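Local coordinates for Non-structural protein 2 (Human rotavirus C, PDB 2GU0) that probably takes part in replication and packaging of the viral genome as a homooctamer that binds single-stranded RNA and hydrolyses nucleoside triphosphates, at residues 158-166 and 195-206; 2-10 and 51-61. All coordinates share one frame; numbering follows the deposited sequence.

In the fold
The two contacts illustrate how one chain packs two separate regions one after the other: both segments of contact 2 precede those of contact 1, and their centres lie about 41 Å apart, on opposite sides of the chain's centre. Contact 2 (2-10 with 51-61) lies in the N-terminal region and ties the start of the chain to a loop of three consecutive prolines (Pro53 to Pro55) and a 3-10 segment. Contact 1 (158-166 with 195-206) lies in the C-terminal region, assigned to the HIT clan, where helix 196-209 packs against the hairpin at one side of a five-stranded antiparallel sheet. No strand or helix is shared. Both regions carry predicted ATP-binding residues, Val108 near contact 2 and Lys185 near contact 1.

Contact 1: 158-166 and 195-206; sequences VYQDSYFTI and PDRNQTAFAAYI
Phe164 and Phe202 meet face to face at the tight centre of this contact, their ring centroids 4.2 Å apart and their planes only 9° from parallel. The first torsion of Phe202 (chi1 -178°) sets its ring opposite the backbone N and extends it from helix 196-206 to the hairpin. Ile206 CG2 covers the other face of Phe202, while Tyr159 CE2 approaches its edge, 3.7 Å from Phe202 CD1. Ile166 CD1 fills the angle between Phe202 CE1 and Ile206 CG2, 3.8 Å from the latter. Beside this pair, Tyr159 and Tyr205 form a second face-to-face stack, less even, with planes at 29°. Tyr159 OH is anchored by Asp161 OD2 at 2.6 Å, while Asp161 OD1 accepts from Tyr163 N, closing an Asx turn, and also from Phe164 N, an Asx motif. Towards the exposed Pro195 the packing is sparser: Asn198 OD1 lies at the edge of the Tyr163 ring, 3.2 Å from Tyr163 CE1, and Pro195 CD touches Tyr163 CZ. No hydrogen bond crosses between the segments. Lys34 of a second subunit packs on Tyr159 and Asp161. An aromatic cluster thus joins helix 196-209 to a hairpin with a classic beta bulge, where Val158 and Tyr159 face Ile166, in the HIT-clan region.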
loop_
_atom_site.group_PDB
_atom_site.type_symbol
_atom_site.label_atom_id
_atom_site.label_comp_id
_atom_site.label_asym_id
_atom_site.label_seq_id
_atom_site.Cartn_x
_atom_site.Cartn_y
_atom_site.Cartn_z
ATOM N N VAL A 158 -5.130 -32.023 -16.006
ATOM C CA VAL A 158 -4.863 -31.643 -17.386
ATOM C C VAL A 158 -5.594 -32.502 -18.420
ATOM O O VAL A 158 -5.643 -32.160 -19.604
ATOM C CB VAL A 158 -3.343 -31.664 -17.632
ATOM C CG1 VAL A 158 -3.029 -31.331 -19.075
ATOM C CG2 VAL A 158 -2.686 -30.657 -16.711
ATOM N N TYR A 159 -6.175 -33.608 -17.967
ATOM C CA TYR A 159 -6.932 -34.508 -18.842
ATOM C C TYR A 159 -7.707 -35.523 -18.026
ATOM O O TYR A 159 -7.243 -35.999 -16.990
ATOM C CB TYR A 159 -6.010 -35.270 -19.791
ATOM C CG TYR A 159 -6.719 -36.368 -20.571
ATOM C CD1 TYR A 159 -7.407 -36.083 -21.750
ATOM C CD2 TYR A 159 -6.718 -37.688 -20.115
ATOM C CE1 TYR A 159 -8.071 -37.079 -22.460
ATOM C CE2 TYR A 159 -7.382 -38.689 -20.812
ATOM C CZ TYR A 159 -8.057 -38.376 -21.986
ATOM O OH TYR A 159 -8.725 -39.362 -22.683
ATOM N N GLN A 160 -8.890 -35.867 -18.503
ATOM C CA GLN A 160 -9.690 -36.847 -17.806
ATOM C C GLN A 160 -10.726 -37.491 -18.692
ATOM O O GLN A 160 -11.627 -36.824 -19.168
ATOM C CB GLN A 160 -10.406 -36.219 -16.616
ATOM C CG GLN A 160 -11.212 -37.236 -15.809
ATOM C CD GLN A 160 -11.879 -36.646 -14.572
ATOM O OE1 GLN A 160 -12.987 -36.110 -14.634
ATOM N NE2 GLN A 160 -11.196 -36.737 -13.441
ATOM N N ASP A 161 -10.581 -38.777 -18.952
ATOM C CA ASP A 161 -11.595 -39.481 -19.707
ATOM C C ASP A 161 -12.213 -40.382 -18.632
ATOM O O ASP A 161 -11.894 -40.237 -17.455
ATOM C CB ASP A 161 -10.996 -40.285 -20.855
ATOM C CG ASP A 161 -10.004 -41.316 -20.392
ATOM O OD1 ASP A 161 -10.320 -42.057 -19.433
ATOM O OD2 ASP A 161 -8.910 -41.384 -21.001
ATOM N N SER A 162 -13.070 -41.319 -19.004
ATOM C CA SER A 162 -13.719 -42.138 -17.986
ATOM C C SER A 162 -12.853 -43.080 -17.161
ATOM O O SER A 162 -13.267 -43.510 -16.085
ATOM C CB SER A 162 -14.862 -42.930 -18.606
ATOM O OG SER A 162 -14.369 -43.746 -19.641
ATOM N N TYR A 163 -11.657 -43.397 -17.635
ATOM C CA TYR A 163 -10.809 -44.315 -16.898
ATOM C C TYR A 163 -9.583 -43.691 -16.292
ATOM O O TYR A 163 -9.224 -44.023 -15.168
ATOM C CB TYR A 163 -10.379 -45.486 -17.781
ATOM C CG TYR A 163 -11.505 -46.424 -18.133
ATOM C CD1 TYR A 163 -12.079 -46.413 -19.415
ATOM C CD2 TYR A 163 -12.039 -47.293 -17.174
ATOM C CE1 TYR A 163 -13.160 -47.238 -19.732
ATOM C CE2 TYR A 163 -13.120 -48.120 -17.483
ATOM C CZ TYR A 163 -13.676 -48.081 -18.765
ATOM O OH TYR A 163 -14.762 -48.867 -19.064
ATOM N N PHE A 164 -8.934 -42.790 -17.023
ATOM C CA PHE A 164 -7.720 -42.175 -16.506
ATOM C C PHE A 164 -7.841 -40.698 -16.190
ATOM O O PHE A 164 -8.824 -40.047 -16.549
ATOM C CB PHE A 164 -6.576 -42.340 -17.501
ATOM C CG PHE A 164 -6.458 -43.712 -18.075
ATOM C CD1 PHE A 164 -7.229 -44.085 -19.171
ATOM C CD2 PHE A 164 -5.544 -44.618 -17.550
ATOM C CE1 PHE A 164 -7.093 -45.337 -19.743
ATOM C CE2 PHE A 164 -5.396 -45.864 -18.104
ATOM C CZ PHE A 164 -6.176 -46.233 -19.214
ATOM N N THR A 165 -6.811 -40.176 -15.531
ATOM C CA THR A 165 -6.738 -38.771 -15.184
ATOM C C THR A 165 -5.280 -38.350 -15.209
ATOM O O THR A 165 -4.431 -39.023 -14.637
ATOM C CB THR A 165 -7.302 -38.510 -13.781
ATOM O OG1 THR A 165 -8.706 -38.788 -13.770
ATOM C CG2 THR A 165 -7.092 -37.061 -13.388
ATOM N N ILE A 166 -4.973 -37.249 -15.883
ATOM C CA ILE A 166 -3.596 -36.769 -15.916
ATOM C C ILE A 166 -3.501 -35.502 -15.069
ATOM O O ILE A 166 -4.248 -34.558 -15.275
ATOM C CB ILE A 166 -3.131 -36.446 -17.354
ATOM C CG1 ILE A 166 -3.221 -37.684 -18.232
ATOM C CG2 ILE A 166 -1.687 -35.985 -17.340
ATOM C CD1 ILE A 166 -2.711 -37.448 -19.633
ATOM N N PRO A 195 -10.778 -51.675 -20.569
ATOM C CA PRO A 195 -10.919 -52.186 -21.932
ATOM C C PRO A 195 -9.752 -51.765 -22.816
ATOM O O PRO A 195 -9.236 -50.659 -22.690
ATOM C CB PRO A 195 -12.229 -51.567 -22.395
ATOM C CG PRO A 195 -13.020 -51.499 -21.148
ATOM C CD PRO A 195 -12.013 -50.987 -20.150
ATOM N N ASP A 196 -9.341 -52.652 -23.714
ATOM C CA ASP A 196 -8.237 -52.365 -24.615
ATOM C C ASP A 196 -8.507 -51.154 -25.503
ATOM O O ASP A 196 -7.591 -50.386 -25.800
ATOM C CB ASP A 196 -7.945 -53.586 -25.485
ATOM C CG ASP A 196 -7.285 -54.707 -24.708
ATOM O OD1 ASP A 196 -6.124 -54.524 -24.281
ATOM O OD2 ASP A 196 -7.925 -55.768 -24.522
ATOM N N ARG A 197 -9.758 -50.984 -25.930
ATOM C CA ARG A 197 -10.117 -49.859 -26.788
ATOM C C ARG A 197 -9.749 -48.520 -26.154
ATOM O O ARG A 197 -9.273 -47.614 -26.838
ATOM C CB ARG A 197 -11.611 -49.875 -27.111
ATOM C CG ARG A 197 -12.050 -48.642 -27.889
ATOM C CD ARG A 197 -13.555 -48.562 -28.066
ATOM N NE ARG A 197 -13.994 -47.185 -28.304
ATOM C CZ ARG A 197 -15.237 -46.831 -28.622
ATOM N NH1 ARG A 197 -16.183 -47.756 -28.752
ATOM N NH2 ARG A 197 -15.541 -45.548 -28.797
ATOM N N ASN A 198 -9.974 -48.399 -24.849
ATOM C CA ASN A 198 -9.660 -47.171 -24.121
ATOM C C ASN A 198 -8.167 -47.059 -23.843
ATOM O O ASN A 198 -7.573 -45.980 -23.960
ATOM C CB ASN A 198 -10.445 -47.132 -22.824
ATOM C CG ASN A 198 -11.938 -47.148 -23.063
ATOM O OD1 ASN A 198 -12.642 -46.194 -22.730
ATOM N ND2 ASN A 198 -12.431 -48.231 -23.651
ATOM N N GLN A 199 -7.555 -48.174 -23.474
ATOM C CA GLN A 199 -6.129 -48.176 -23.229
ATOM C C GLN A 199 -5.432 -47.555 -24.438
ATOM O O GLN A 199 -4.640 -46.624 -24.307
ATOM C CB GLN A 199 -5.629 -49.601 -23.042
ATOM C CG GLN A 199 -6.086 -50.253 -21.776
ATOM C CD GLN A 199 -5.087 -51.285 -21.297
ATOM O OE1 GLN A 199 -3.868 -51.090 -21.415
ATOM N NE2 GLN A 199 -5.590 -52.383 -20.733
ATOM N N THR A 200 -5.751 -48.081 -25.619
ATOM C CA THR A 200 -5.164 -47.614 -26.869
ATOM C C THR A 200 -5.528 -46.171 -27.204
ATOM O O THR A 200 -4.694 -45.410 -27.686
ATOM C CB THR A 200 -5.573 -48.526 -28.043
ATOM O OG1 THR A 200 -5.009 -49.827 -27.847
ATOM C CG2 THR A 200 -5.059 -47.956 -29.365
ATOM N N ALA A 201 -6.771 -45.787 -26.955
ATOM C CA ALA A 201 -7.157 -44.418 -27.240
ATOM C C ALA A 201 -6.263 -43.482 -26.416
ATOM O O ALA A 201 -5.685 -42.524 -26.931
ATOM C CB ALA A 201 -8.616 -44.208 -26.896
ATOM N N PHE A 202 -6.149 -43.785 -25.130
ATOM C CA PHE A 202 -5.344 -42.997 -24.212
ATOM C C PHE A 202 -3.874 -42.977 -24.676
ATOM O O PHE A 202 -3.216 -41.930 -24.664
ATOM C CB PHE A 202 -5.480 -43.603 -22.808
ATOM C CG PHE A 202 -4.734 -42.863 -21.743
ATOM C CD1 PHE A 202 -5.129 -41.584 -21.358
ATOM C CD2 PHE A 202 -3.622 -43.436 -21.135
ATOM C CE1 PHE A 202 -4.423 -40.886 -20.381
ATOM C CE2 PHE A 202 -2.915 -42.752 -20.166
ATOM C CZ PHE A 202 -3.313 -41.472 -19.786
ATOM N N ALA A 203 -3.379 -44.144 -25.089
ATOM C CA ALA A 203 -2.005 -44.303 -25.566
ATOM C C ALA A 203 -1.745 -43.328 -26.702
ATOM O O ALA A 203 -0.697 -42.682 -26.761
ATOM C CB ALA A 203 -1.788 -45.733 -26.051
ATOM N N ALA A 204 -2.715 -43.238 -27.604
ATOM C CA ALA A 204 -2.634 -42.340 -28.740
ATOM C C ALA A 204 -2.796 -40.919 -28.231
ATOM O O ALA A 204 -2.134 -40.006 -28.708
ATOM C CB ALA A 204 -3.728 -42.663 -29.736
ATOM N N TYR A 205 -3.674 -40.735 -27.249
ATOM C CA TYR A 205 -3.889 -39.408 -26.698
ATOM C C TYR A 205 -2.603 -38.802 -26.165
ATOM O O TYR A 205 -2.299 -37.654 -26.471
ATOM C CB TYR A 205 -4.917 -39.413 -25.565
ATOM C CG TYR A 205 -5.122 -38.030 -24.989
ATOM C CD1 TYR A 205 -6.022 -37.144 -25.563
ATOM C CD2 TYR A 205 -4.331 -37.567 -23.931
ATOM C CE1 TYR A 205 -6.128 -35.822 -25.105
ATOM C CE2 TYR A 205 -4.423 -36.249 -23.468
ATOM C CZ TYR A 205 -5.320 -35.387 -24.061
ATOM O OH TYR A 205 -5.398 -34.089 -23.634
ATOM N N ILE A 206 -1.848 -39.547 -25.366
ATOM C CA ILE A 206 -0.623 -38.972 -24.822
ATOM C C ILE A 206 0.522 -38.898 -25.822
ATOM O O ILE A 206 1.485 -38.159 -25.613
ATOM C CB ILE A 206 -0.126 -39.710 -23.546
ATOM C CG1 ILE A 206 0.089 -41.193 -23.835
ATOM C CG2 ILE A 206 -1.114 -39.502 -22.401
ATOM C CD1 ILE A 206 0.635 -41.953 -22.648
#

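Contact 2: 2-10 and 51-61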
loop_
_atom_site.group_PDB
_atom_site.type_symbol
_atom_site.label_atom_id
_atom_site.label_comp_id
_atom_site.label_asym_id
_atom_site.label_seq_id
_atom_site.Cartn_x
_atom_site.Cartn_y
_atom_site.Cartn_z
ATOM N N ALA A 2 13.011 -37.054 3.565
ATOM C CA ALA A 2 13.263 -36.985 5.031
ATOM C C ALA A 2 12.528 -38.115 5.767
ATOM O O ALA A 2 11.562 -38.672 5.252
ATOM C CB ALA A 2 12.822 -35.632 5.559
ATOM N N GLU A 3 13.007 -38.464 6.960
ATOM C CA GLU A 3 12.391 -39.516 7.758
ATOM C C GLU A 3 11.190 -38.936 8.510
ATOM O O GLU A 3 11.198 -37.767 8.878
ATOM C CB GLU A 3 13.404 -40.093 8.748
ATOM C CG GLU A 3 14.575 -40.860 8.111
ATOM C CD GLU A 3 15.630 -39.958 7.460
ATOM O OE1 GLU A 3 16.654 -40.505 6.976
ATOM O OE2 GLU A 3 15.439 -38.713 7.439
ATOM N N LEU A 4 10.160 -39.745 8.740
ATOM C CA LEU A 4 8.962 -39.259 9.429
ATOM C C LEU A 4 9.322 -38.498 10.689
ATOM O O LEU A 4 8.596 -37.589 11.087
ATOM C CB LEU A 4 8.022 -40.421 9.775
ATOM C CG LEU A 4 6.680 -40.106 10.452
ATOM C CD1 LEU A 4 5.911 -39.071 9.646
ATOM C CD2 LEU A 4 5.862 -41.377 10.581
ATOM N N ALA A 5 10.449 -38.868 11.298
ATOM C CA ALA A 5 10.935 -38.238 12.526
ATOM C C ALA A 5 11.416 -36.794 12.346
ATOM O O ALA A 5 11.845 -36.158 13.306
ATOM C CB ALA A 5 12.061 -39.068 13.133
ATOM N N CYS A 6 11.380 -36.285 11.124
ATOM C CA CYS A 6 11.791 -34.911 10.904
ATOM C C CYS A 6 10.559 -34.040 11.036
ATOM O O CYS A 6 10.651 -32.819 10.996
ATOM C CB CYS A 6 12.364 -34.723 9.511
ATOM S SG CYS A 6 13.870 -35.613 9.185
ATOM N N PHE A 7 9.402 -34.672 11.205
ATOM C CA PHE A 7 8.156 -33.932 11.314
ATOM C C PHE A 7 7.302 -34.186 12.547
ATOM O O PHE A 7 6.498 -33.330 12.919
ATOM C CB PHE A 7 7.295 -34.199 10.090
ATOM C CG PHE A 7 8.003 -33.984 8.801
ATOM C CD1 PHE A 7 8.661 -35.030 8.179
ATOM C CD2 PHE A 7 8.009 -32.735 8.204
ATOM C CE1 PHE A 7 9.313 -34.839 6.977
ATOM C CE2 PHE A 7 8.663 -32.531 6.994
ATOM C CZ PHE A 7 9.317 -33.588 6.377
ATOM N N VAL A 8 7.457 -35.352 13.170
ATOM C CA VAL A 8 6.646 -35.690 14.331
ATOM C C VAL A 8 7.352 -36.504 15.408
ATOM O O VAL A 8 8.193 -37.359 15.115
ATOM C CB VAL A 8 5.418 -36.497 13.905
ATOM C CG1 VAL A 8 4.594 -35.717 12.924
ATOM C CG2 VAL A 8 5.862 -37.799 13.271
ATOM N N SER A 9 7.007 -36.233 16.662
ATOM C CA SER A 9 7.560 -36.978 17.787
ATOM C C SER A 9 6.365 -37.735 18.347
ATOM O O SER A 9 5.234 -37.485 17.920
ATOM C CB SER A 9 8.161 -36.038 18.833
ATOM O OG SER A 9 7.256 -35.027 19.196
ATOM N N PHE A 10 6.582 -38.648 19.290
ATOM C CA PHE A 10 5.453 -39.414 19.815
ATOM C C PHE A 10 5.480 -39.669 21.316
ATOM O O PHE A 10 6.489 -39.461 21.984
ATOM C CB PHE A 10 5.373 -40.757 19.087
ATOM C CG PHE A 10 6.622 -41.574 19.219
ATOM C CD1 PHE A 10 6.898 -42.259 20.395
ATOM C CD2 PHE A 10 7.563 -41.588 18.198
ATOM C CE1 PHE A 10 8.104 -42.942 20.550
ATOM C CE2 PHE A 10 8.769 -42.267 18.348
ATOM C CZ PHE A 10 9.038 -42.943 19.526
ATOM N N VAL A 51 10.165 -31.051 21.540
ATOM C CA VAL A 51 11.032 -32.059 20.975
ATOM C C VAL A 51 11.425 -31.827 19.532
ATOM O O VAL A 51 10.563 -31.657 18.670
ATOM C CB VAL A 51 10.360 -33.447 21.092
ATOM C CG1 VAL A 51 11.226 -34.515 20.437
ATOM C CG2 VAL A 51 10.114 -33.756 22.555
ATOM N N ALA A 52 12.732 -31.843 19.279
ATOM C CA ALA A 52 13.274 -31.675 17.941
ATOM C C ALA A 52 13.615 -33.058 17.387
ATOM O O ALA A 52 13.592 -34.053 18.106
ATOM C CB ALA A 52 14.497 -30.829 17.998
ATOM N N PRO A 53 13.932 -33.144 16.092
ATOM C CA PRO A 53 14.268 -34.436 15.492
ATOM C C PRO A 53 15.620 -34.974 15.936
ATOM O O PRO A 53 16.490 -34.219 16.377
ATOM C CB PRO A 53 14.268 -34.129 14.008
ATOM C CG PRO A 53 13.357 -32.968 13.894
ATOM C CD PRO A 53 13.751 -32.123 15.051
ATOM N N PRO A 54 15.820 -36.297 15.827
ATOM C CA PRO A 54 17.105 -36.877 16.226
ATOM C C PRO A 54 18.210 -36.172 15.440
ATOM O O PRO A 54 18.105 -36.025 14.220
ATOM C CB PRO A 54 16.956 -38.337 15.817
ATOM C CG PRO A 54 15.523 -38.591 16.052
ATOM C CD PRO A 54 14.857 -37.357 15.481
ATOM N N PRO A 55 19.273 -35.720 16.119
ATOM C CA PRO A 55 20.372 -35.030 15.425
ATOM C C PRO A 55 20.951 -35.858 14.276
ATOM O O PRO A 55 21.625 -35.341 13.382
ATOM C CB PRO A 55 21.376 -34.781 16.543
ATOM C CG PRO A 55 20.491 -34.574 17.728
ATOM C CD PRO A 55 19.478 -35.702 17.574
ATOM N N GLU A 56 20.672 -37.152 14.316
ATOM C CA GLU A 56 21.106 -38.096 13.298
ATOM C C GLU A 56 20.509 -37.747 11.928
ATOM O O GLU A 56 20.839 -38.373 10.930
ATOM C CB GLU A 56 20.623 -39.490 13.693
ATOM C CG GLU A 56 21.043 -40.612 12.770
ATOM C CD GLU A 56 20.118 -41.802 12.876
ATOM O OE1 GLU A 56 19.618 -42.067 13.994
ATOM O OE2 GLU A 56 19.895 -42.476 11.842
ATOM N N PHE A 57 19.618 -36.760 11.879
ATOM C CA PHE A 57 18.983 -36.396 10.619
ATOM C C PHE A 57 19.178 -34.947 10.172
ATOM O O PHE A 57 18.615 -34.548 9.155
ATOM C CB PHE A 57 17.483 -36.697 10.689
ATOM C CG PHE A 57 17.161 -38.140 10.932
ATOM C CD1 PHE A 57 16.088 -38.494 11.739
ATOM C CD2 PHE A 57 17.930 -39.151 10.361
ATOM C CE1 PHE A 57 15.785 -39.833 11.981
ATOM C CE2 PHE A 57 17.635 -40.499 10.593
ATOM C CZ PHE A 57 16.562 -40.839 11.404
ATOM N N ARG A 58 19.973 -34.168 10.905
ATOM C CA ARG A 58 20.208 -32.769 10.535
ATOM C C ARG A 58 20.549 -32.588 9.054
ATOM O O ARG A 58 20.317 -31.522 8.489
ATOM C CB ARG A 58 21.313 -32.151 11.398
ATOM C CG ARG A 58 22.701 -32.679 11.142
ATOM C CD ARG A 58 23.724 -31.715 11.701
ATOM N NE ARG A 58 23.728 -31.708 13.158
ATOM C CZ ARG A 58 23.768 -30.604 13.903
ATOM N NH1 ARG A 58 23.801 -29.409 13.314
ATOM N NH2 ARG A 58 23.788 -30.695 15.234
ATOM N N ASN A 59 21.107 -33.624 8.431
ATOM C CA ASN A 59 21.435 -33.574 7.008
ATOM C C ASN A 59 20.218 -33.098 6.222
ATOM O O ASN A 59 20.311 -32.220 5.371
ATOM C CB ASN A 59 21.816 -34.964 6.490
ATOM C CG ASN A 59 23.292 -35.269 6.658
ATOM O OD1 ASN A 59 23.762 -36.355 6.282
ATOM N ND2 ASN A 59 24.040 -34.312 7.216
ATOM N N ARG A 60 19.080 -33.708 6.535
ATOM C CA ARG A 60 17.796 -33.432 5.912
ATOM C C ARG A 60 17.289 -31.972 5.873
ATOM O O ARG A 60 16.442 -31.636 5.040
ATOM C CB ARG A 60 16.742 -34.298 6.603
ATOM C CG ARG A 60 17.045 -35.782 6.610
ATOM C CD ARG A 60 16.940 -36.329 5.216
ATOM N NE ARG A 60 17.035 -37.782 5.169
ATOM C CZ ARG A 60 16.838 -38.497 4.065
ATOM N NH1 ARG A 60 16.540 -37.894 2.921
ATOM N NH2 ARG A 60 16.924 -39.819 4.106
ATOM N N PHE A 61 17.779 -31.109 6.759
ATOM C CA PHE A 61 17.293 -29.728 6.775
ATOM C C PHE A 61 18.165 -28.738 6.025
ATOM O O PHE A 61 19.365 -28.942 5.867
ATOM C CB PHE A 61 17.096 -29.232 8.213
ATOM C CG PHE A 61 16.188 -30.093 9.024
ATOM C CD1 PHE A 61 16.683 -31.195 9.713
ATOM C CD2 PHE A 61 14.825 -29.839 9.062
ATOM C CE1 PHE A 61 15.818 -32.035 10.427
ATOM C CE2 PHE A 61 13.963 -30.673 9.769
ATOM C CZ PHE A 61 14.460 -31.772 10.452
#
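Ala2, Cys6 and Ser9 run past Arg60, Pro53 and Val51 in opposite chain directions, with CA atoms 5.2 Å apart at Cys6 and Pro53, and no backbone hydrogen bond joins the two segments. Glu3 carries most of the polar contact. Bent at chi2 (75°), it lays its carboxylate over one face of the Phe57 ring, the planes 10° apart, and Glu3 CG makes a CH-pi contact with the same face, 4.0 Å from the ring centroid. The carboxylate also forms a salt bridge with Arg60: Glu3 OE2 is 2.9 Å from Arg60 NE, and Arg60 NH2 donates to Glu3 OE1 at 3.0 Å, approaching from above the carboxylate plane. The carboxylate and guanidinium planes are 74° apart, and Ala2 CA covers one face of the guanidinium. Ala5 CB reaches the edge of Phe57, 4.0 Å from Phe57 CE1, and also touches Pro54 CD. Next to it, Cys6 SG makes oblique sulfur-aromatic contacts with both Phe57 and Phe61, while Cys6 CB is 3.7 Å from Phe61 CZ. At the far end Ser9 CB rests on Val51 CG1. Helix 74-90 packs against Leu4, Phe7 and Val8, helix 24-32 against Pro53 and Phe61, and strand 18-21 pairs with strand 8-11.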